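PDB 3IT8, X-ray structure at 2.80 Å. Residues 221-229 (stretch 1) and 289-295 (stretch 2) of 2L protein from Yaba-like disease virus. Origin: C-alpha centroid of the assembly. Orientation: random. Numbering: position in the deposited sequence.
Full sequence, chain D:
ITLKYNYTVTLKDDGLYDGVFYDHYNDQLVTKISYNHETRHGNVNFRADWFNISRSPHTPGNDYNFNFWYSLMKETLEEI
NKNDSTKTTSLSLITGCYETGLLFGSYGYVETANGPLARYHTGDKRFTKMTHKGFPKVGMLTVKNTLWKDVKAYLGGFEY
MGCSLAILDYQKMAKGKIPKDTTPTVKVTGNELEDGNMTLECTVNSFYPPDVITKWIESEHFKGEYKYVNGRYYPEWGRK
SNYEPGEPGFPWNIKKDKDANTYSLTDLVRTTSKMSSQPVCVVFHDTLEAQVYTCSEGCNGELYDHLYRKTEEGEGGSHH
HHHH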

# COMPACT_ATOMS: atom_id res chain seq x y z
N HIS D 221 -7.94 -26.77 23.71
CA HIS D 221 -7.73 -25.72 22.72
C HIS D 221 -7.85 -24.29 23.23
O HIS D 221 -7.54 -23.35 22.51
CB HIS D 221 -8.68 -25.92 21.56
CG HIS D 221 -8.47 -27.21 20.84
ND1 HIS D 221 -7.25 -27.57 20.32
CD2 HIS D 221 -9.32 -28.22 20.56
CE1 HIS D 221 -7.35 -28.75 19.74
NE2 HIS D 221 -8.60 -29.17 19.87
N PHE D 222 -8.30 -24.11 24.46
CA PHE D 222 -8.41 -22.76 24.99
C PHE D 222 -7.21 -22.39 25.85
O PHE D 222 -7.21 -21.36 26.51
CB PHE D 222 -9.71 -22.60 25.77
CG PHE D 222 -10.92 -22.54 24.90
CD1 PHE D 222 -11.51 -23.71 24.42
CD2 PHE D 222 -11.43 -21.32 24.47
CE1 PHE D 222 -12.58 -23.66 23.54
CE2 PHE D 222 -12.50 -21.26 23.59
CZ PHE D 222 -13.07 -22.44 23.13
N LYS D 223 -6.19 -23.24 25.80
CA LYS D 223 -4.96 -23.04 26.57
C LYS D 223 -5.14 -22.22 27.85
O LYS D 223 -4.46 -21.21 28.03
CB LYS D 223 -3.89 -22.39 25.69
CG LYS D 223 -3.15 -23.34 24.76
CD LYS D 223 -4.02 -23.87 23.64
CE LYS D 223 -3.20 -24.75 22.68
NZ LYS D 223 -4.03 -25.34 21.58
N GLY D 224 -6.05 -22.63 28.72
CA GLY D 224 -6.24 -21.91 29.97
C GLY D 224 -7.17 -20.70 29.98
O GLY D 224 -7.80 -20.43 31.00
N GLU D 225 -7.25 -19.97 28.87
CA GLU D 225 -8.13 -18.80 28.80
C GLU D 225 -9.39 -19.16 28.04
O GLU D 225 -9.33 -19.51 26.86
CB GLU D 225 -7.42 -17.64 28.10
CG GLU D 225 -8.16 -16.32 28.22
CD GLU D 225 -7.41 -15.18 27.55
OE1 GLU D 225 -7.85 -14.02 27.72
OE2 GLU D 225 -6.40 -15.44 26.86
N TYR D 226 -10.53 -19.09 28.72
CA TYR D 226 -11.81 -19.43 28.10
C TYR D 226 -12.54 -18.29 27.37
O TYR D 226 -13.61 -17.85 27.80
CB TYR D 226 -12.74 -20.07 29.12
CG TYR D 226 -12.26 -21.44 29.54
CD1 TYR D 226 -11.41 -21.60 30.63
CD2 TYR D 226 -12.59 -22.56 28.78
CE1 TYR D 226 -10.90 -22.86 30.96
CE2 TYR D 226 -12.08 -23.81 29.09
CZ TYR D 226 -11.24 -23.96 30.18
OH TYR D 226 -10.70 -25.20 30.47
N LYS D 227 -11.93 -17.83 26.29
CA LYS D 227 -12.46 -16.78 25.43
C LYS D 227 -12.27 -17.30 24.01
O LYS D 227 -11.25 -17.90 23.69
CB LYS D 227 -11.69 -15.47 25.61
CG LYS D 227 -11.88 -14.80 26.96
CD LYS D 227 -11.05 -13.52 27.05
CE LYS D 227 -11.06 -12.93 28.46
NZ LYS D 227 -10.11 -11.78 28.58
N TYR D 228 -13.28 -17.10 23.18
CA TYR D 228 -13.20 -17.54 21.79
C TYR D 228 -12.58 -16.37 21.00
O TYR D 228 -13.19 -15.32 20.87
CB TYR D 228 -14.61 -17.83 21.27
CG TYR D 228 -14.64 -18.40 19.88
CD1 TYR D 228 -14.49 -19.77 19.67
CD2 TYR D 228 -14.80 -17.57 18.77
CE1 TYR D 228 -14.52 -20.31 18.37
CE2 TYR D 228 -14.82 -18.08 17.47
CZ TYR D 228 -14.69 -19.45 17.27
OH TYR D 228 -14.75 -19.98 16.00
N VAL D 229 -11.36 -16.56 20.51
CA VAL D 229 -10.68 -15.50 19.75
C VAL D 229 -11.14 -15.50 18.30
O VAL D 229 -10.98 -16.51 17.58
CB VAL D 229 -9.15 -15.69 19.81
CG1 VAL D 229 -8.46 -14.54 19.10
CG2 VAL D 229 -8.71 -15.77 21.26
N GLU D 289 -21.31 -11.63 21.38
CA GLU D 289 -20.74 -12.13 20.12
C GLU D 289 -20.39 -13.62 20.12
O GLU D 289 -20.71 -14.35 19.18
CB GLU D 289 -19.51 -11.30 19.73
CG GLU D 289 -19.82 -9.84 19.41
CD GLU D 289 -18.61 -9.08 18.89
OE1 GLU D 289 -17.59 -9.01 19.61
OE2 GLU D 289 -18.68 -8.54 17.76
N ALA D 290 -19.73 -14.08 21.18
CA ALA D 290 -19.39 -15.49 21.29
C ALA D 290 -18.82 -15.77 22.68
O ALA D 290 -17.69 -15.37 22.98
CB ALA D 290 -18.38 -15.88 20.23
N GLN D 291 -19.60 -16.45 23.52
CA GLN D 291 -19.17 -16.78 24.88
C GLN D 291 -18.94 -18.27 25.10
O GLN D 291 -19.62 -19.11 24.50
CB GLN D 291 -20.17 -16.28 25.90
CG GLN D 291 -19.88 -14.90 26.39
CD GLN D 291 -20.56 -14.61 27.71
OE1 GLN D 291 -20.45 -15.41 28.66
NE2 GLN D 291 -21.27 -13.49 27.80
N VAL D 292 -17.98 -18.59 25.96
CA VAL D 292 -17.66 -19.98 26.26
C VAL D 292 -18.27 -20.37 27.60
O VAL D 292 -18.31 -19.57 28.54
CB VAL D 292 -16.15 -20.20 26.30
CG1 VAL D 292 -15.84 -21.68 26.20
CG2 VAL D 292 -15.49 -19.45 25.16
N TYR D 293 -18.79 -21.60 27.68
CA TYR D 293 -19.41 -22.11 28.91
C TYR D 293 -18.94 -23.52 29.20
O TYR D 293 -18.84 -24.36 28.31
CB TYR D 293 -20.93 -22.08 28.77
CG TYR D 293 -21.48 -20.71 28.51
CD1 TYR D 293 -21.66 -20.24 27.20
CD2 TYR D 293 -21.83 -19.86 29.56
CE1 TYR D 293 -22.18 -18.95 26.95
CE2 TYR D 293 -22.34 -18.58 29.32
CZ TYR D 293 -22.51 -18.13 28.02
OH TYR D 293 -23.04 -16.89 27.79
N THR D 294 -18.66 -23.80 30.48
CA THR D 294 -18.12 -25.10 30.86
C THR D 294 -18.93 -25.98 31.80
O THR D 294 -20.15 -25.87 31.91
CB THR D 294 -16.74 -24.93 31.50
OG1 THR D 294 -16.86 -24.06 32.64
CG2 THR D 294 -15.75 -24.32 30.52
N CYS D 295 -18.18 -26.86 32.46
CA CYS D 295 -18.60 -27.84 33.47
C CYS D 295 -19.57 -28.97 33.13
O CYS D 295 -20.51 -28.81 32.37
CB CYS D 295 -19.08 -27.14 34.76
SG CYS D 295 -20.46 -25.97 34.58

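The contact between the two stretches is apolar: no hydrogen bond or salt bridge crosses it, and the 279 Å² of surface it buries comes from van der Waals packing. Val292, in the strand 291-293, carries the largest share, with 92 Å² covered by the other stretch.

Among the side-chain contacts, Val292 touches three aromatic residues. Its CG2 lies 3.8 Å from CE2 of Phe222, and its CG1 sits over one face of that ring. Toward Tyr226 the same methyl, CG1, takes a different position, at the edge of the ring and near its plane, 4.2 Å from Tyr226 CD2. The two rings therefore meet one valine in different ways, face for Phe222 and edge for Tyr226. Tyr228 approaches through its CB, 4.3 Å from Val292 CG2. Two smaller side chains flank this centre along stretch 2. Thr294 CG2 lies 4.0 Å from Tyr226 CE2, so the threonine contributes its methyl to the contact, and Ala290 CB lies 4.2 Å from Tyr228 CD2; both methyls approach their rings obliquely. The Tyr228 CA-to-CB bond points toward stretch 2, but the end of the side chain leads away, which agrees with contacts made by CB and CD2 and not by the hydroxyl.

Val292 also packs against backbone. Its CG2 is 3.6 Å from Tyr226 O, 4.0 Å from Lys227 C and 3.8 Å from Tyr228 N, so this one methyl rests against the main chain running from Tyr226 to Tyr228. These are contacts of a carbon with polar and carbonyl atoms, and imply close packing, not bonding.

The direction of the CA-to-CB bonds matches which side chains take part where the two chains run close. In stretch 2 those of Ala290, Val292 and Thr294 point toward stretch 1, while those of Gln291 and Tyr293 point away, the alternation expected of extended chain. In stretch 1, Tyr226 and Tyr228 point toward stretch 2 and the intervening Lys227 away; its contact is through backbone alone. The nearest CA pairs follow the same spacing: Tyr226 CA to Val292 CA is 6.2 Å, and Tyr228 CA to Ala290 CA is 6.5 Å. One chain thus ascends in number as the other descends.

Stretch 1 also has polar interactions of its own. Lys227 NZ forms a salt bridge with Glu225 OE1 at 3.3 Å, its hydrogen bond weak. Weak backbone hydrogen bonds run from Glu225 N to Phe222 O at 2.7 Å, spanning the turn through Lys223 and Gly224, and from Lys227 N to Glu225 O at 3.1 Å.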